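Local coordinates for protein OBCA, Oxalate Biosynthetic Component A (PDB 4NNB) that is built round a TIM barrel and binds a magnesium ion and an oxaloacetate ion at one mouth of that barrel, at residues P372-L377 with D521-G526; R365-G370 with A439-S444; A220-L225 with A517-M522; P345-E348 with A353-D356. All coordinates share one frame; numbering follows the deposited sequence.

Interaction 1 (P372-L377 with D521-G526); sequences PVLFML and DMFGLG
The end of the barrel where the strands begin is closed here by F523, from the last turn of helix 516-523, lying against P372 and L374 at the start of strand 373-378. The F523 ring carries the contact. P372 follows a cis peptide bond and crosses it at about a right angle, with CG 3.9 Å from CG of F523. Its CD comes 3.6 Å from the backbone O of F523, so this proline touches both the ring and the main chain of the same residue. Two residues on, L374 brings CD2 to the same side of the ring, further out, 3.9 Å from CD2 of F523. The aromatic group reaches this place because its CG lies beside the backbone N (chi1 -64°), which swings the ring from the helix end over the strand start. Just beyond, G524 takes positive phi in a Schellman motif, with a weak bond from G524 N back to D521 O of 3.4 Å. The chain can then turn, and L525 lies loosely beside the strand. Y7 meets the F523 ring edge-to-face, and K445 touches it from the neighbouring strand 444-449. Between the two segments themselves there is no hydrogen bond: the contact is apolar. The polar link is made by R344, whose NH2 bonds to F523 O while NH1 bonds to P372 O. A single guanidinium thus serves two backbone carbonyls beside a greasy contact, which ties the helix end to the strand start without a direct polar bond.

Interaction 2 (R365-G370 with A439-S444); sequences RLLRTG and ASFPVS
F441 meets two consecutive leucines of helix 363-368 with different parts of its ring. L367 comes to the edge: its CD2 lies near the ring plane, 3.9 Å from CD1 of F441. L366 crosses the ring at about a right angle, with CD1 3.8 Å from CZ of F441 and CB 3.9 Å from CE1 of F441. The far end of the ring is therefore held by L366, and the side nearer its root by L367. F441 keeps CG beside its backbone N (chi1 -58°), which throws the ring across toward the helix. This residue is the first after helix 416-440 to leave helical geometry, and the turn that follows is fastened by its own carbonyl: OG of S444 donates to O of F441 at 2.9 Å, close to straight on to the carbonyl (C=O...OG 167°). The same OG is also bonded to NH1 of R438. F375 meets the F441 ring with planes at about 55°, and V373 adds to the apolar surroundings. Across the helix end, NE of R363 bonds to O of S440. The two segments exchange no hydrogen bond. Helix 363-368 leads into strand 373-378. The contact packs it against the turn between helix 416-440 and the neighbouring strand 444-449, in the outer layer of the TIM barrel, where consecutive beta-alpha units are joined by crossovers.

Interaction 3 (A220-L225 with A517-M522); sequences AAVVHL and AQVRDM. With MG (magnesium ion), chain B.
V519, on the inward side of helix 516-523, packs against A221 and V222 where strand 222-229 begins. The tight point is a methyl-to-methyl meeting: CG2 of V519 stands 3.7 Å from CB of A221. V222 approaches less closely, with its CG2 4.3 Å from CG1 of V519. One valine thus uses both branches, and its first torsion explains how: CG1 is anti to the backbone N (chi1 170°) and CG2 beside that N, so the fork opens toward A221 and V222. No hydrogen bond joins the segments, and the area they bury together is small. The solvent side of the helix is looser. A517 turns its methyl group away, and D521 and M522 are exposed to solvent. R520 stands apart from these: though partly exposed, it is held by a salt bridge from NH1 to E307 and a hydrogen bond from NH1 to O of A271. Further along the same strand, at H224, the chemistry changes. NE2 of H224 binds the magnesium ion at 2.2 Å, and a water sits 2.3 Å from that magnesium. H226 and E475 also bind the metal, and H224 touches the oxaloacetate ion. ND1 of H224 makes a weak hydrogen bond to OD1 of N275. The strand thus leads from the apolar contact at its start to the metal site. It lies between strands 5-10 and 273-276, which reach the helix too: Y7 and I273 both touch V519, while helix 205-217 covers the outer face of the strand at V223 and L225.

Interaction 4 (P345-E348 with A353-D356); sequences PEVE and AIVD
OE1 of E346 accepts a hydrogen bond from ND2 of N275 and lies 2.6 Å from OE2 of E348, the residue whose backbone touches I354 across this contact. The two acids extend to the inner side of the barrel, while the helix is met on the outer side. E348 folds there because CG lies beside its backbone N (chi1 -54°) and the next bond bends again (chi2 -64°), which leads the acid end away from the helix. It touches the oxaloacetate ion, as part of that pocket. What faces the helix is instead its carbonyl: CD1 of I354 lies 3.4 Å from O of E348, and CG2 of I354 is 3.9 Å from the same oxygen. The remaining apolar part is a branch-to-branch meeting, CG1 of V347 against CG2 of I354 at 3.9 Å, the two side chains running antiparallel alongside each other. No hydrogen bond crosses between the segments. The start of the helix is held by other groups, OD1 of N351 accepting from N of I354 and OD2 of D396 from N of A353. Strand 344-349 lies between strands 308-311 and 373-378, bonding by its backbone to both, and the short turn after it leads into helix 352-359. On the helix's far flank V355 packs on helix 416-440, to which D356 adds a salt bridge with R436.

All four contacts gather round one eight-stranded barrel. Interactions 1 and 3 share helix 516-523, their centres about 9 Å apart; this C-terminal helix crosses the strand starts. Interactions 4 and 1 use the neighbouring strands 344-349 and 373-378, joined by backbone bonds such as M376 N to V347 O, 2.8 Å. Interaction 2 sits outside them in the helix layer, about 10 Å from interaction 1 between centres. Along the chain interaction 4 precedes interactions 1 and 2, whose segments alternate; interaction 3, joining 220-225 with 517-522, spans the others except 521-526, on whose stretch it ends with interaction 1. Strands 222-229 and 344-349 carry H224 and E348 from these contacts to the pocket.

Interaction 1 (P372-L377 with D521-G526)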
loop_
_atom_site.group_PDB
_atom_site.type_symbol
_atom_site.label_atom_id
_atom_site.label_comp_id
_atom_site.label_asym_id
_atom_site.label_seq_id
_atom_site.Cartn_x
_atom_site.Cartn_y
_atom_site.Cartn_z
ATOM N N PRO A 372 24.121 11.963 -5.025
ATOM C CA PRO A 372 23.127 12.795 -4.336
ATOM C C PRO A 372 22.524 12.087 -3.128
ATOM O O PRO A 372 22.357 10.858 -3.127
ATOM C CB PRO A 372 22.041 12.996 -5.403
ATOM C CG PRO A 372 22.197 11.830 -6.329
ATOM C CD PRO A 372 23.675 11.587 -6.379
ATOM N N VAL A 373 22.222 12.869 -2.098
ATOM C CA VAL A 373 21.515 12.353 -0.926
ATOM C C VAL A 373 20.044 12.192 -1.317
ATOM O O VAL A 373 19.474 13.063 -1.978
ATOM C CB VAL A 373 21.666 13.302 0.264
ATOM C CG1 VAL A 373 20.978 12.715 1.508
ATOM C CG2 VAL A 373 23.168 13.570 0.536
ATOM N N LEU A 374 19.443 11.071 -0.932
ATOM C CA LEU A 374 18.103 10.720 -1.404
ATOM C C LEU A 374 17.055 10.904 -0.318
ATOM O O LEU A 374 17.263 10.476 0.822
ATOM C CB LEU A 374 18.083 9.258 -1.862
ATOM C CG LEU A 374 19.141 8.795 -2.854
ATOM C CD1 LEU A 374 18.925 7.307 -3.195
ATOM C CD2 LEU A 374 19.098 9.643 -4.098
ATOM N N PHE A 375 15.923 11.514 -0.676
ATOM C CA PHE A 375 14.828 11.749 0.273
ATOM C C PHE A 375 13.499 11.285 -0.324
ATOM O O PHE A 375 13.272 11.405 -1.534
ATOM C CB PHE A 375 14.723 13.241 0.636
ATOM C CG PHE A 375 15.961 13.796 1.294
ATOM C CD1 PHE A 375 16.071 13.821 2.682
ATOM C CD2 PHE A 375 17.017 14.273 0.531
ATOM C CE1 PHE A 375 17.224 14.316 3.300
ATOM C CE2 PHE A 375 18.172 14.785 1.141
ATOM C CZ PHE A 375 18.267 14.807 2.525
ATOM N N MET A 376 12.629 10.747 0.522
ATOM C CA MET A 376 11.258 10.418 0.129
ATOM C C MET A 376 10.315 11.153 1.065
ATOM O O MET A 376 10.354 10.933 2.280
ATOM C CB MET A 376 11.017 8.898 0.176
ATOM C CG MET A 376 9.567 8.468 -0.114
ATOM S SD MET A 376 9.099 8.841 -1.827
ATOM C CE MET A 376 10.215 7.747 -2.685
ATOM N N LEU A 377 9.494 12.052 0.516
ATOM C CA LEU A 377 8.521 12.783 1.331
ATOM C C LEU A 377 7.292 11.897 1.572
ATOM O O LEU A 377 6.563 11.569 0.630
ATOM C CB LEU A 377 8.111 14.102 0.660
ATOM C CG LEU A 377 9.249 15.082 0.321
ATOM C CD1 LEU A 377 8.670 16.344 -0.347
ATOM C CD2 LEU A 377 10.085 15.436 1.575
ATOM N N ASP A 521 23.457 5.239 -12.963
ATOM C CA ASP A 521 24.623 5.959 -13.423
ATOM C C ASP A 521 24.678 7.360 -12.830
ATOM O O ASP A 521 25.700 7.776 -12.286
ATOM C CB ASP A 521 24.665 6.029 -14.942
ATOM C CG ASP A 521 25.879 6.771 -15.427
ATOM O OD1 ASP A 521 26.989 6.209 -15.307
ATOM O OD2 ASP A 521 25.729 7.924 -15.880
ATOM N N MET A 522 23.568 8.079 -12.914
ATOM C CA MET A 522 23.540 9.460 -12.465
ATOM C C MET A 522 23.611 9.633 -10.942
ATOM O O MET A 522 24.056 10.669 -10.457
ATOM C CB MET A 522 22.311 10.166 -13.029
ATOM C CG MET A 522 22.399 10.418 -14.527
ATOM S SD MET A 522 20.794 10.396 -15.367
ATOM C CE MET A 522 19.992 11.849 -14.689
ATOM N N PHE A 523 23.179 8.634 -10.182
ATOM C CA PHE A 523 23.184 8.778 -8.730
ATOM C C PHE A 523 24.410 8.101 -8.115
ATOM O O PHE A 523 24.579 8.105 -6.891
ATOM C CB PHE A 523 21.892 8.221 -8.108
ATOM C CG PHE A 523 20.631 8.958 -8.523
ATOM C CD1 PHE A 523 20.648 9.928 -9.532
ATOM C CD2 PHE A 523 19.429 8.679 -7.896
ATOM C CE1 PHE A 523 19.486 10.594 -9.909
ATOM C CE2 PHE A 523 18.271 9.344 -8.255
ATOM C CZ PHE A 523 18.297 10.301 -9.274
ATOM N N GLY A 524 25.257 7.527 -8.971
ATOM C CA GLY A 524 26.424 6.774 -8.531
ATOM C C GLY A 524 26.134 5.600 -7.603
ATOM O O GLY A 524 26.836 5.409 -6.609
ATOM N N LEU A 525 25.119 4.800 -7.929
ATOM C CA LEU A 525 24.689 3.704 -7.051
ATOM C C LEU A 525 25.345 2.358 -7.386
ATOM O O LEU A 525 25.779 2.139 -8.517
ATOM C CB LEU A 525 23.165 3.547 -7.109
ATOM C CG LEU A 525 22.297 4.785 -6.862
ATOM C CD1 LEU A 525 20.828 4.516 -7.235
ATOM C CD2 LEU A 525 22.412 5.250 -5.411
ATOM N N GLY A 526 25.415 1.461 -6.400
ATOM C CA GLY A 526 25.841 0.086 -6.638
ATOM C C GLY A 526 27.338 -0.118 -6.788
ATOM O O GLY A 526 27.791 -1.092 -7.403
#

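Interaction 2 (R365-G370 with A439-S444)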
loop_
_atom_site.group_PDB
_atom_site.type_symbol
_atom_site.label_atom_id
_atom_site.label_comp_id
_atom_site.label_asym_id
_atom_site.label_seq_id
_atom_site.Cartn_x
_atom_site.Cartn_y
_atom_site.Cartn_z
ATOM N N ARG A 365 26.967 12.679 8.190
ATOM C CA ARG A 365 26.850 11.233 7.959
ATOM C C ARG A 365 26.141 10.944 6.635
ATOM O O ARG A 365 26.522 10.028 5.907
ATOM C CB ARG A 365 26.121 10.535 9.125
ATOM C CG ARG A 365 27.033 10.156 10.320
ATOM C CD ARG A 365 26.194 9.687 11.502
ATOM N NE ARG A 365 26.985 9.090 12.591
ATOM C CZ ARG A 365 27.550 9.787 13.575
ATOM N NH1 ARG A 365 27.439 11.113 13.620
ATOM N NH2 ARG A 365 28.227 9.158 14.522
ATOM N N LEU A 366 25.116 11.731 6.329
ATOM C CA LEU A 366 24.398 11.592 5.059
ATOM C C LEU A 366 25.294 11.964 3.885
ATOM O O LEU A 366 25.200 11.378 2.803
ATOM C CB LEU A 366 23.129 12.452 5.067
ATOM C CG LEU A 366 21.959 11.825 5.834
ATOM C CD1 LEU A 366 20.921 12.871 6.157
ATOM C CD2 LEU A 366 21.353 10.674 5.034
ATOM N N LEU A 367 26.176 12.933 4.091
ATOM C CA LEU A 367 27.093 13.306 3.018
ATOM C C LEU A 367 28.076 12.175 2.787
ATOM O O LEU A 367 28.402 11.842 1.649
ATOM C CB LEU A 367 27.832 14.606 3.332
ATOM C CG LEU A 367 26.981 15.875 3.319
ATOM C CD1 LEU A 367 27.849 17.086 3.639
ATOM C CD2 LEU A 367 26.283 16.049 1.984
ATOM N N ARG A 368 28.522 11.567 3.879
ATOM C CA ARG A 368 29.455 10.455 3.820
ATOM C C ARG A 368 28.931 9.223 3.086
ATOM O O ARG A 368 29.720 8.461 2.524
ATOM C CB ARG A 368 29.881 10.060 5.234
ATOM C CG ARG A 368 31.373 10.147 5.447
ATOM C CD ARG A 368 31.714 10.715 6.794
ATOM N NE ARG A 368 31.390 9.829 7.904
ATOM C CZ ARG A 368 31.067 10.274 9.120
ATOM N NH1 ARG A 368 31.014 11.583 9.350
ATOM N NH2 ARG A 368 30.783 9.426 10.104
ATOM N N THR A 369 27.617 9.004 3.104
ATOM C CA THR A 369 27.071 7.807 2.469
ATOM C C THR A 369 26.856 8.001 0.972
ATOM O O THR A 369 26.360 7.092 0.299
ATOM C CB THR A 369 25.768 7.291 3.147
ATOM O OG1 THR A 369 24.862 8.378 3.367
ATOM C CG2 THR A 369 26.075 6.608 4.476
ATOM N N GLY A 370 27.203 9.188 0.464
ATOM C CA GLY A 370 27.233 9.435 -0.976
ATOM C C GLY A 370 26.213 10.416 -1.545
ATOM O O GLY A 370 25.066 10.507 -1.078
ATOM N N ALA A 439 18.595 23.321 0.610
ATOM C CA ALA A 439 19.594 24.236 1.155
ATOM C C ALA A 439 20.700 23.445 1.852
ATOM O O ALA A 439 21.885 23.761 1.711
ATOM C CB ALA A 439 18.941 25.246 2.116
ATOM N N SER A 440 20.325 22.403 2.592
ATOM C CA SER A 440 21.322 21.646 3.343
ATOM C C SER A 440 22.046 20.657 2.466
ATOM O O SER A 440 23.191 20.304 2.741
ATOM C CB SER A 440 20.695 20.916 4.536
ATOM O OG SER A 440 20.214 21.844 5.483
ATOM N N PHE A 441 21.367 20.190 1.421
ATOM C CA PHE A 441 21.942 19.197 0.529
ATOM C C PHE A 441 21.773 19.638 -0.921
ATOM O O PHE A 441 20.828 19.221 -1.587
ATOM C CB PHE A 441 21.263 17.833 0.724
ATOM C CG PHE A 441 21.343 17.306 2.132
ATOM C CD1 PHE A 441 22.456 16.588 2.557
ATOM C CD2 PHE A 441 20.315 17.536 3.028
ATOM C CE1 PHE A 441 22.533 16.100 3.866
ATOM C CE2 PHE A 441 20.385 17.055 4.346
ATOM C CZ PHE A 441 21.492 16.331 4.755
ATOM N N PRO A 442 22.699 20.476 -1.416
ATOM C CA PRO A 442 22.671 20.982 -2.801
ATOM C C PRO A 442 22.668 19.860 -3.838
ATOM O O PRO A 442 22.083 20.026 -4.904
ATOM C CB PRO A 442 23.972 21.782 -2.919
ATOM C CG PRO A 442 24.388 22.085 -1.510
ATOM C CD PRO A 442 23.852 20.978 -0.648
ATOM N N VAL A 443 23.328 18.745 -3.543
ATOM C CA VAL A 443 23.296 17.600 -4.439
ATOM C C VAL A 443 22.363 16.572 -3.809
ATOM O O VAL A 443 22.772 15.787 -2.954
ATOM C CB VAL A 443 24.689 16.992 -4.658
ATOM C CG1 VAL A 443 24.646 15.966 -5.784
ATOM C CG2 VAL A 443 25.691 18.091 -5.003
ATOM N N SER A 444 21.103 16.605 -4.220
ATOM C CA SER A 444 20.084 15.761 -3.610
ATOM C C SER A 444 18.996 15.414 -4.599
ATOM O O SER A 444 18.842 16.090 -5.624
ATOM C CB SER A 444 19.443 16.482 -2.434
ATOM O OG SER A 444 18.754 17.650 -2.861
#

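Interaction 3 (A220-L225 with A517-M522)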
loop_
_atom_site.group_PDB
_atom_site.type_symbol
_atom_site.label_atom_id
_atom_site.label_comp_id
_atom_site.label_asym_id
_atom_site.label_seq_id
_atom_site.Cartn_x
_atom_site.Cartn_y
_atom_site.Cartn_z
ATOM N N ALA A 220 9.173 1.767 -13.751
ATOM C CA ALA A 220 9.765 2.128 -12.462
ATOM C C ALA A 220 11.281 1.942 -12.499
ATOM O O ALA A 220 11.771 0.889 -12.904
ATOM C CB ALA A 220 9.144 1.303 -11.317
ATOM N N ALA A 221 12.022 2.961 -12.072
ATOM C CA ALA A 221 13.482 2.869 -12.013
ATOM C C ALA A 221 13.972 2.243 -10.696
ATOM O O ALA A 221 15.039 1.629 -10.650
ATOM C CB ALA A 221 14.101 4.251 -12.201
ATOM N N VAL A 222 13.193 2.417 -9.634
ATOM C CA VAL A 222 13.576 1.956 -8.299
ATOM C C VAL A 222 12.414 1.184 -7.682
ATOM O O VAL A 222 11.254 1.577 -7.832
ATOM C CB VAL A 222 13.949 3.153 -7.378
ATOM C CG1 VAL A 222 14.210 2.681 -5.937
ATOM C CG2 VAL A 222 15.165 3.917 -7.937
ATOM N N VAL A 223 12.708 0.085 -6.995
ATOM C CA VAL A 223 11.654 -0.675 -6.339
ATOM C C VAL A 223 11.918 -0.777 -4.834
ATOM O O VAL A 223 12.933 -1.342 -4.410
ATOM C CB VAL A 223 11.510 -2.088 -6.933
ATOM C CG1 VAL A 223 10.297 -2.798 -6.316
ATOM C CG2 VAL A 223 11.374 -2.010 -8.469
ATOM N N HIS A 224 11.005 -0.220 -4.045
ATOM C CA HIS A 224 11.099 -0.245 -2.577
ATOM C C HIS A 224 10.384 -1.501 -2.059
ATOM O O HIS A 224 9.200 -1.698 -2.315
ATOM C CB HIS A 224 10.476 1.044 -2.012
ATOM C CG HIS A 224 10.297 1.060 -0.520
ATOM N ND1 HIS A 224 11.356 1.183 0.365
ATOM C CD2 HIS A 224 9.178 1.025 0.244
ATOM C CE1 HIS A 224 10.893 1.197 1.602
ATOM N NE2 HIS A 224 9.570 1.098 1.557
ATOM N N LEU A 225 11.116 -2.347 -1.344
ATOM C CA LEU A 225 10.631 -3.663 -0.938
ATOM C C LEU A 225 10.400 -3.797 0.564
ATOM O O LEU A 225 11.185 -3.281 1.370
ATOM C CB LEU A 225 11.653 -4.732 -1.360
ATOM C CG LEU A 225 11.821 -4.927 -2.871
ATOM C CD1 LEU A 225 12.882 -5.985 -3.183
ATOM C CD2 LEU A 225 10.474 -5.321 -3.488
ATOM N N ALA A 517 18.839 2.016 -15.515
ATOM C CA ALA A 517 20.237 2.172 -15.911
ATOM C C ALA A 517 20.682 3.614 -15.758
ATOM O O ALA A 517 21.808 3.881 -15.349
ATOM C CB ALA A 517 20.465 1.684 -17.348
ATOM N N GLN A 518 19.793 4.549 -16.072
ATOM C CA GLN A 518 20.137 5.961 -15.977
ATOM C C GLN A 518 20.237 6.458 -14.535
ATOM O O GLN A 518 21.119 7.256 -14.204
ATOM C CB GLN A 518 19.108 6.805 -16.714
ATOM C CG GLN A 518 19.097 6.611 -18.228
ATOM C CD GLN A 518 17.954 7.350 -18.859
ATOM O OE1 GLN A 518 16.785 6.992 -18.670
ATOM N NE2 GLN A 518 18.271 8.411 -19.592
ATOM N N VAL A 519 19.311 6.016 -13.686
ATOM C CA VAL A 519 19.326 6.429 -12.283
ATOM C C VAL A 519 20.597 5.914 -11.608
ATOM O O VAL A 519 21.247 6.667 -10.878
ATOM C CB VAL A 519 18.028 5.994 -11.520
ATOM C CG1 VAL A 519 18.165 6.225 -9.990
ATOM C CG2 VAL A 519 16.833 6.753 -12.049
ATOM N N ARG A 520 20.958 4.656 -11.872
ATOM C CA ARG A 520 22.171 4.056 -11.318
ATOM C C ARG A 520 23.374 4.883 -11.688
ATOM O O ARG A 520 24.228 5.177 -10.854
ATOM C CB ARG A 520 22.445 2.668 -11.896
ATOM C CG ARG A 520 21.363 1.659 -11.736
ATOM C CD ARG A 520 21.856 0.310 -12.210
ATOM N NE ARG A 520 22.887 -0.161 -11.304
ATOM C CZ ARG A 520 22.665 -1.017 -10.317
ATOM N NH1 ARG A 520 21.450 -1.523 -10.135
ATOM N NH2 ARG A 520 23.663 -1.382 -9.527
ATOM N N ASP A 521 23.457 5.239 -12.963
ATOM C CA ASP A 521 24.623 5.959 -13.423
ATOM C C ASP A 521 24.678 7.360 -12.830
ATOM O O ASP A 521 25.700 7.776 -12.286
ATOM C CB ASP A 521 24.665 6.029 -14.942
ATOM C CG ASP A 521 25.879 6.771 -15.427
ATOM O OD1 ASP A 521 26.989 6.209 -15.307
ATOM O OD2 ASP A 521 25.729 7.924 -15.880
ATOM N N MET A 522 23.568 8.079 -12.914
ATOM C CA MET A 522 23.540 9.460 -12.465
ATOM C C MET A 522 23.611 9.633 -10.942
ATOM O O MET A 522 24.056 10.669 -10.457
ATOM C CB MET A 522 22.311 10.166 -13.029
ATOM C CG MET A 522 22.399 10.418 -14.527
ATOM S SD MET A 522 20.794 10.396 -15.367
ATOM C CE MET A 522 19.992 11.849 -14.689
HETATM MG MG MG B . 8.209 1.060 3.240
HETATM O O HOH W 1 7.992 3.303 3.060
#

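Interaction 4 (P345-E348 with A353-D356)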
loop_
_atom_site.group_PDB
_atom_site.type_symbol
_atom_site.label_atom_id
_atom_site.label_comp_id
_atom_site.label_asym_id
_atom_site.label_seq_id
_atom_site.Cartn_x
_atom_site.Cartn_y
_atom_site.Cartn_z
ATOM N N PRO A 345 21.513 5.460 1.609
ATOM C CA PRO A 345 20.240 5.566 2.330
ATOM C C PRO A 345 19.219 6.373 1.537
ATOM O O PRO A 345 19.559 7.306 0.807
ATOM C CB PRO A 345 20.605 6.280 3.652
ATOM C CG PRO A 345 21.982 6.809 3.478
ATOM C CD PRO A 345 22.637 6.087 2.323
ATOM N N GLU A 346 17.959 5.983 1.651
ATOM C CA GLU A 346 16.896 6.892 1.255
ATOM C C GLU A 346 16.303 7.376 2.553
ATOM O O GLU A 346 15.783 6.570 3.343
ATOM C CB GLU A 346 15.824 6.209 0.399
ATOM C CG GLU A 346 14.617 7.110 0.142
ATOM C CD GLU A 346 13.547 6.445 -0.714
ATOM O OE1 GLU A 346 12.763 5.650 -0.176
ATOM O OE2 GLU A 346 13.480 6.733 -1.926
ATOM N N VAL A 347 16.385 8.685 2.793
ATOM C CA VAL A 347 15.813 9.242 4.019
ATOM C C VAL A 347 14.302 9.310 3.850
ATOM O O VAL A 347 13.792 10.045 2.981
ATOM C CB VAL A 347 16.375 10.644 4.358
ATOM C CG1 VAL A 347 15.773 11.142 5.659
ATOM C CG2 VAL A 347 17.894 10.591 4.497
ATOM N N GLU A 348 13.594 8.512 4.649
ATOM C CA GLU A 348 12.132 8.521 4.650
ATOM C C GLU A 348 11.693 9.694 5.501
ATOM O O GLU A 348 11.758 9.626 6.731
ATOM C CB GLU A 348 11.552 7.243 5.272
ATOM C CG GLU A 348 12.036 5.945 4.689
ATOM C CD GLU A 348 11.649 5.777 3.237
ATOM O OE1 GLU A 348 10.561 5.220 2.944
ATOM O OE2 GLU A 348 12.454 6.183 2.391
ATOM N N ALA A 353 10.552 16.401 12.604
ATOM C CA ALA A 353 11.705 15.982 13.396
ATOM C C ALA A 353 12.777 15.397 12.475
ATOM O O ALA A 353 13.969 15.690 12.625
ATOM C CB ALA A 353 11.289 14.966 14.445
ATOM N N ILE A 354 12.350 14.594 11.500
ATOM C CA ILE A 354 13.309 14.025 10.545
ATOM C C ILE A 354 14.001 15.104 9.714
ATOM O O ILE A 354 15.222 15.044 9.503
ATOM C CB ILE A 354 12.674 12.912 9.680
ATOM C CG1 ILE A 354 12.607 11.625 10.510
ATOM C CG2 ILE A 354 13.465 12.687 8.391
ATOM C CD1 ILE A 354 11.624 10.565 9.996
ATOM N N VAL A 355 13.243 16.098 9.260
ATOM C CA VAL A 355 13.847 17.219 8.530
ATOM C C VAL A 355 14.896 17.952 9.387
ATOM O O VAL A 355 16.025 18.192 8.935
ATOM C CB VAL A 355 12.791 18.231 8.037
ATOM C CG1 VAL A 355 13.473 19.337 7.210
ATOM C CG2 VAL A 355 11.715 17.525 7.198
ATOM N N ASP A 356 14.520 18.289 10.617
ATOM C CA ASP A 356 15.439 18.940 11.550
ATOM C C ASP A 356 16.708 18.125 11.752
ATOM O O ASP A 356 17.816 18.650 11.693
ATOM C CB ASP A 356 14.770 19.124 12.905
ATOM C CG ASP A 356 13.623 20.103 12.863
ATOM O OD1 ASP A 356 13.533 20.890 11.899
ATOM O OD2 ASP A 356 12.812 20.083 13.810
#